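Local coordinates for MutT/nudix family protein (Shewanella oneidensis, PDB 3GZ5) that acts as an ADP-ribose-dependent transcriptional regulator of NAD metabolism, pairing a Nudix domain with a winged-helix DNA-binding domain, at residues B[87-93]-B[105-111]; B[56-61]-B[73-77]. All coordinates share one frame; numbering follows the deposited sequence.

Contact 1. Residues B[87-93]-B[105-111]; sequences IEQLCTV and VTVCYTA
Gln89 lays its aliphatic chain over one face of the Tyr109 ring, a CH-pi contact with CG 4.0 Å from the ring centroid and 17° off the normal. Tyr109 reaches this place because its CG turns away from the carbonyl carbon and lies beside the backbone N (chi1 -75°). Ile87 approaches the same ring obliquely, CG1 lying 3.9 Å from Tyr109 CD1, and its CD1 goes on to the methyl of Ala111. Replacing Tyr109 with an alanine would probably leave the Gln89 chain without the face it covers and Ile87 CG1 without its neighbour, opening a gap above the sheet. The antiparallel ladder is interrupted by a classic beta bulge: Cys108 O accepts from both Leu90 N (2.7 Å) and Cys91 N (3.1 Å), each donor tilted out of the carbonyl plane. At the bulge Leu90 CD2 comes within 4.1 Å of Cys108 SG. Past the bulge, Thr92 and Val107 lie side by side; Thr92 CG2 meets Val105 CG1 at 3.6 Å, while Thr92 OG1 is hydrogen-bonded to OG1 of Thr92 of the second subunit. Helix 68-80 packs on Ile87 and Tyr109, helix 145-162 meets Leu90 and Cys91 and supplies Arg155 to Glu88, and strand 22-33 runs parallel to strand 104-112, continuing the Nudix sheet beyond this hairpin.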
loop_
_atom_site.group_PDB
_atom_site.type_symbol
_atom_site.label_atom_id
_atom_site.label_comp_id
_atom_site.label_asym_id
_atom_site.label_seq_id
_atom_site.Cartn_x
_atom_site.Cartn_y
_atom_site.Cartn_z
ATOM N N ILE B 87 -5.262 -12.091 -0.638
ATOM C CA ILE B 87 -5.932 -10.813 -0.403
ATOM C C ILE B 87 -4.961 -9.824 0.211
ATOM O O ILE B 87 -4.170 -10.179 1.071
ATOM C CB ILE B 87 -7.256 -10.989 0.448
ATOM C CG1 ILE B 87 -8.085 -9.709 0.412
ATOM C CG2 ILE B 87 -6.949 -11.427 1.909
ATOM C CD1 ILE B 87 -9.565 -9.962 0.456
ATOM N N GLU B 88 -5.005 -8.584 -0.260
ATOM C CA GLU B 88 -4.122 -7.536 0.201
ATOM C C GLU B 88 -4.833 -6.203 0.058
ATOM O O GLU B 88 -5.470 -5.926 -0.974
ATOM C CB GLU B 88 -2.838 -7.515 -0.660
ATOM C CG GLU B 88 -1.873 -6.373 -0.311
ATOM C CD GLU B 88 -0.715 -6.240 -1.292
ATOM O OE1 GLU B 88 0.432 -6.011 -0.841
ATOM O OE2 GLU B 88 -0.949 -6.343 -2.520
ATOM N N GLN B 89 -4.710 -5.361 1.076
ATOM C CA GLN B 89 -5.260 -4.018 1.018
ATOM C C GLN B 89 -4.620 -3.212 -0.120
ATOM O O GLN B 89 -3.390 -3.184 -0.269
ATOM C CB GLN B 89 -5.036 -3.328 2.371
ATOM C CG GLN B 89 -6.128 -2.373 2.797
ATOM C CD GLN B 89 -5.880 -1.798 4.174
ATOM O OE1 GLN B 89 -6.432 -2.275 5.179
ATOM N NE2 GLN B 89 -5.066 -0.776 4.230
ATOM N N LEU B 90 -5.454 -2.580 -0.941
ATOM C CA LEU B 90 -5.013 -1.723 -2.029
ATOM C C LEU B 90 -4.820 -0.255 -1.585
ATOM O O LEU B 90 -3.727 0.314 -1.665
ATOM C CB LEU B 90 -6.027 -1.805 -3.181
ATOM C CG LEU B 90 -5.718 -1.005 -4.458
ATOM C CD1 LEU B 90 -4.416 -1.459 -5.116
ATOM C CD2 LEU B 90 -6.891 -0.996 -5.464
ATOM N N CYS B 91 -5.908 0.356 -1.124
ATOM C CA CYS B 91 -5.928 1.762 -0.825
ATOM C C CYS B 91 -7.229 2.054 -0.065
ATOM O O CYS B 91 -8.136 1.209 -0.003
ATOM C CB CYS B 91 -5.835 2.603 -2.113
ATOM S SG CYS B 91 -7.232 2.325 -3.230
ATOM N N THR B 92 -7.274 3.224 0.562
ATOM C CA THR B 92 -8.467 3.717 1.241
ATOM C C THR B 92 -8.764 5.021 0.545
ATOM O O THR B 92 -7.909 5.895 0.480
ATOM C CB THR B 92 -8.209 3.905 2.758
ATOM O OG1 THR B 92 -8.023 2.610 3.335
ATOM C CG2 THR B 92 -9.377 4.582 3.465
ATOM N N VAL B 93 -9.947 5.123 -0.043
ATOM C CA VAL B 93 -10.358 6.391 -0.649
ATOM C C VAL B 93 -11.433 7.049 0.215
ATOM O O VAL B 93 -12.387 6.388 0.657
ATOM C CB VAL B 93 -10.837 6.204 -2.103
ATOM C CG1 VAL B 93 -11.267 7.536 -2.694
ATOM C CG2 VAL B 93 -9.681 5.664 -2.960
ATOM N N VAL B 105 -15.910 6.959 3.001
ATOM C CA VAL B 105 -14.594 6.354 3.018
ATOM C C VAL B 105 -14.722 4.893 2.634
ATOM O O VAL B 105 -15.558 4.188 3.172
ATOM C CB VAL B 105 -13.933 6.503 4.425
ATOM C CG1 VAL B 105 -12.604 5.781 4.485
ATOM C CG2 VAL B 105 -13.732 7.975 4.757
ATOM N N THR B 106 -13.900 4.441 1.704
ATOM C CA THR B 106 -13.901 3.045 1.329
ATOM C C THR B 106 -12.487 2.437 1.441
ATOM O O THR B 106 -11.519 2.946 0.866
ATOM C CB THR B 106 -14.530 2.802 -0.102
ATOM O OG1 THR B 106 -15.141 1.500 -0.142
ATOM C CG2 THR B 106 -13.481 2.828 -1.151
ATOM N N VAL B 107 -12.385 1.353 2.199
ATOM C CA VAL B 107 -11.141 0.611 2.295
ATOM C C VAL B 107 -11.156 -0.484 1.212
ATOM O O VAL B 107 -11.985 -1.412 1.245
ATOM C CB VAL B 107 -10.937 0.038 3.707
ATOM C CG1 VAL B 107 -9.557 -0.607 3.823
ATOM C CG2 VAL B 107 -11.161 1.147 4.786
ATOM N N CYS B 108 -10.277 -0.327 0.228
ATOM C CA CYS B 108 -10.249 -1.194 -0.947
ATOM C C CYS B 108 -9.148 -2.212 -0.870
ATOM O O CYS B 108 -8.023 -1.879 -0.508
ATOM C CB CYS B 108 -10.119 -0.394 -2.260
ATOM S SG CYS B 108 -10.580 -1.448 -3.722
ATOM N N TYR B 109 -9.500 -3.457 -1.202
ATOM C CA TYR B 109 -8.616 -4.615 -1.222
ATOM C C TYR B 109 -8.484 -5.132 -2.651
ATOM O O TYR B 109 -9.402 -4.913 -3.474
ATOM C CB TYR B 109 -9.196 -5.746 -0.355
ATOM C CG TYR B 109 -9.055 -5.490 1.135
ATOM C CD1 TYR B 109 -8.047 -6.112 1.868
ATOM C CD2 TYR B 109 -9.894 -4.607 1.791
ATOM C CE1 TYR B 109 -7.884 -5.872 3.229
ATOM C CE2 TYR B 109 -9.736 -4.339 3.160
ATOM C CZ TYR B 109 -8.738 -4.982 3.866
ATOM O OH TYR B 109 -8.567 -4.730 5.208
ATOM N N THR B 110 -7.336 -5.774 -2.936
ATOM C CA THR B 110 -7.173 -6.631 -4.110
ATOM C C THR B 110 -7.204 -8.080 -3.678
ATOM O O THR B 110 -6.626 -8.444 -2.649
ATOM C CB THR B 110 -5.825 -6.428 -4.871
ATOM O OG1 THR B 110 -5.649 -5.053 -5.183
ATOM C CG2 THR B 110 -5.861 -7.204 -6.217
ATOM N N ALA B 111 -7.875 -8.911 -4.462
ATOM C CA ALA B 111 -7.837 -10.324 -4.214
ATOM C C ALA B 111 -7.625 -11.147 -5.485
ATOM O O ALA B 111 -7.890 -10.679 -6.606
ATOM C CB ALA B 111 -9.122 -10.786 -3.434
#

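Contact 2. Residues B[56-61]-B[73-77]; sequences PGGFID and LRKLA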
loop_
_atom_site.group_PDB
_atom_site.type_symbol
_atom_site.label_atom_id
_atom_site.label_comp_id
_atom_site.label_asym_id
_atom_site.label_seq_id
_atom_site.Cartn_x
_atom_site.Cartn_y
_atom_site.Cartn_z
ATOM N N PRO B 56 -17.871 -6.012 -5.180
ATOM C CA PRO B 56 -18.405 -6.571 -3.939
ATOM C C PRO B 56 -17.808 -5.782 -2.767
ATOM O O PRO B 56 -16.655 -5.318 -2.851
ATOM C CB PRO B 56 -17.908 -8.017 -3.947
ATOM C CG PRO B 56 -16.790 -8.039 -4.928
ATOM C CD PRO B 56 -17.012 -6.962 -5.909
ATOM N N GLY B 57 -18.604 -5.593 -1.718
ATOM C CA GLY B 57 -18.196 -4.778 -0.594
ATOM C C GLY B 57 -19.381 -4.226 0.173
ATOM O O GLY B 57 -20.526 -4.505 -0.172
ATOM N N GLY B 58 -19.103 -3.448 1.212
ATOM C CA GLY B 58 -20.147 -2.855 2.037
ATOM C C GLY B 58 -19.716 -2.643 3.478
ATOM O O GLY B 58 -18.528 -2.494 3.769
ATOM N N PHE B 59 -20.693 -2.656 4.377
ATOM C CA PHE B 59 -20.500 -2.194 5.759
ATOM C C PHE B 59 -19.865 -3.226 6.670
ATOM O O PHE B 59 -20.037 -4.436 6.513
ATOM C CB PHE B 59 -21.823 -1.664 6.373
ATOM C CG PHE B 59 -22.469 -0.551 5.578
ATOM C CD1 PHE B 59 -21.889 0.699 5.504
ATOM C CD2 PHE B 59 -23.667 -0.768 4.893
ATOM C CE1 PHE B 59 -22.492 1.752 4.749
ATOM C CE2 PHE B 59 -24.270 0.251 4.136
ATOM C CZ PHE B 59 -23.674 1.517 4.067
ATOM N N ILE B 60 -19.129 -2.718 7.639
ATOM C CA ILE B 60 -18.588 -3.530 8.725
ATOM C C ILE B 60 -19.778 -4.044 9.565
ATOM O O ILE B 60 -20.734 -3.308 9.805
ATOM C CB ILE B 60 -17.585 -2.662 9.548
ATOM C CG1 ILE B 60 -16.381 -2.325 8.676
ATOM C CG2 ILE B 60 -17.172 -3.306 10.908
ATOM C CD1 ILE B 60 -15.664 -1.075 9.084
ATOM N N ASP B 61 -19.742 -5.319 9.947
ATOM C CA ASP B 61 -20.728 -5.879 10.841
ATOM C C ASP B 61 -19.989 -6.263 12.121
ATOM O O ASP B 61 -19.222 -7.229 12.139
ATOM C CB ASP B 61 -21.419 -7.079 10.191
ATOM C CG ASP B 61 -22.595 -7.614 11.018
ATOM O OD1 ASP B 61 -22.533 -7.588 12.263
ATOM O OD2 ASP B 61 -23.590 -8.073 10.410
ATOM N N LEU B 73 -13.380 -10.509 3.644
ATOM C CA LEU B 73 -13.457 -11.944 3.347
ATOM C C LEU B 73 -14.896 -12.458 3.439
ATOM O O LEU B 73 -15.320 -13.315 2.637
ATOM C CB LEU B 73 -12.547 -12.755 4.280
ATOM C CG LEU B 73 -11.033 -12.542 4.157
ATOM C CD1 LEU B 73 -10.277 -13.306 5.227
ATOM C CD2 LEU B 73 -10.527 -12.912 2.768
ATOM N N ARG B 74 -15.629 -11.932 4.430
ATOM C CA ARG B 74 -17.061 -12.165 4.527
ATOM C C ARG B 74 -17.770 -11.626 3.301
ATOM O O ARG B 74 -18.530 -12.352 2.696
ATOM C CB ARG B 74 -17.671 -11.562 5.803
ATOM C CG ARG B 74 -19.196 -11.748 5.861
ATOM C CD ARG B 74 -19.871 -11.130 7.068
ATOM N NE ARG B 74 -19.455 -9.765 7.372
ATOM C CZ ARG B 74 -20.030 -8.659 6.902
ATOM N NH1 ARG B 74 -19.573 -7.479 7.288
ATOM N NH2 ARG B 74 -21.031 -8.716 6.036
ATOM N N LYS B 75 -17.517 -10.371 2.909
ATOM C CA LYS B 75 -18.208 -9.824 1.725
ATOM C C LYS B 75 -17.912 -10.641 0.478
ATOM O O LYS B 75 -18.764 -10.757 -0.387
ATOM C CB LYS B 75 -17.890 -8.344 1.437
ATOM C CG LYS B 75 -18.117 -7.339 2.557
ATOM C CD LYS B 75 -19.532 -7.375 3.198
ATOM C CE LYS B 75 -20.662 -6.939 2.274
ATOM N NZ LYS B 75 -21.983 -7.158 2.940
ATOM N N LEU B 76 -16.698 -11.188 0.370
ATOM C CA LEU B 76 -16.376 -12.045 -0.778
ATOM C C LEU B 76 -17.065 -13.416 -0.719
ATOM O O LEU B 76 -17.558 -13.904 -1.735
ATOM C CB LEU B 76 -14.855 -12.176 -1.003
ATOM C CG LEU B 76 -14.195 -10.890 -1.526
ATOM C CD1 LEU B 76 -12.673 -10.941 -1.495
ATOM C CD2 LEU B 76 -14.692 -10.479 -2.922
ATOM N N ALA B 77 -17.111 -14.005 0.470
ATOM C CA ALA B 77 -17.699 -15.322 0.684
ATOM C C ALA B 77 -19.227 -15.305 0.543
ATOM O O ALA B 77 -19.821 -16.317 0.192
ATOM C CB ALA B 77 -17.295 -15.863 2.049
HETATM O O HOH W 1 -22.116 -6.142 5.813
#
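The guanidinium of Arg74 has the CB of Asp61 over one face, 3.5 Å from NH1, and Phe59 O and a water at its edge, near its plane. NH1 donates to Phe59 O over 3.2 Å, with an N-H...O angle of 153° and the donor in the carbonyl plane. The same water ties the group in again: it donates to Phe59 O (2.8 Å) and accepts from Arg74 NH2 and Lys75 NZ. Phe59 O is therefore gripped twice, directly and through the water, and the guanidinium is held through both of its terminal nitrogens, NH1 by the carbonyl and NH2 by the water. A bend at chi3 (47°), after a chain extended through chi1 and chi2, turns the Arg74 head to meet this carbonyl. Salt bridges to Asp65 from NH1 and to Glu78 from NH2 restrain it further, and Asp65 also accepts from Asp61 N, so one carboxylate positions both the loop and the arginine.

Lys75 takes another route. Bends at chi2 (-53°) and chi3 curl its chain over the glycine pair, with CE 3.5 Å from Gly57 O, before NZ reaches the water and Glu78. A CB on Gly58 would lie only 3.3 Å from Lys75 CE and would also press on the preceding carbonyl, two reasons for glycine there. At the buried end, Leu76 CD2 lies 3.8 Å from Pro56 CG.

A Pro-Gly-Gly segment followed by a loop and a helix is the hallmark of the Nudix box. Arg74 and Leu76 probably match the arginine and hydrophobic residue of its REU motif, with Lys75 where the signature has glutamate, consistent with a box that has diverged from that of the hydrolases.

Contact 1 and contact 2 follow one another along the chain, helix 68-80 leading into strand 86-95, with centres about 12 Å apart, and both reach the same mixed sheet of the Nudix domain. They meet through apolar side chains. Ile87 CD1 of the hairpin sits 3.8 Å from Leu76 CD1 and 3.9 Å from Leu73 CD2, and Ala111 CB is 4.0 Å from Leu76 CD1. Leu76 thus faces both Pro56 and the hairpin, one helix position serving two contacts. The bound sodium ion, at the site of Ile122, Val125 and Val128, is about 12 Å from the side chain of Pro56. Both contacts reach the second subunit, contact 2 through Ile60 on Trp103 of that subunit.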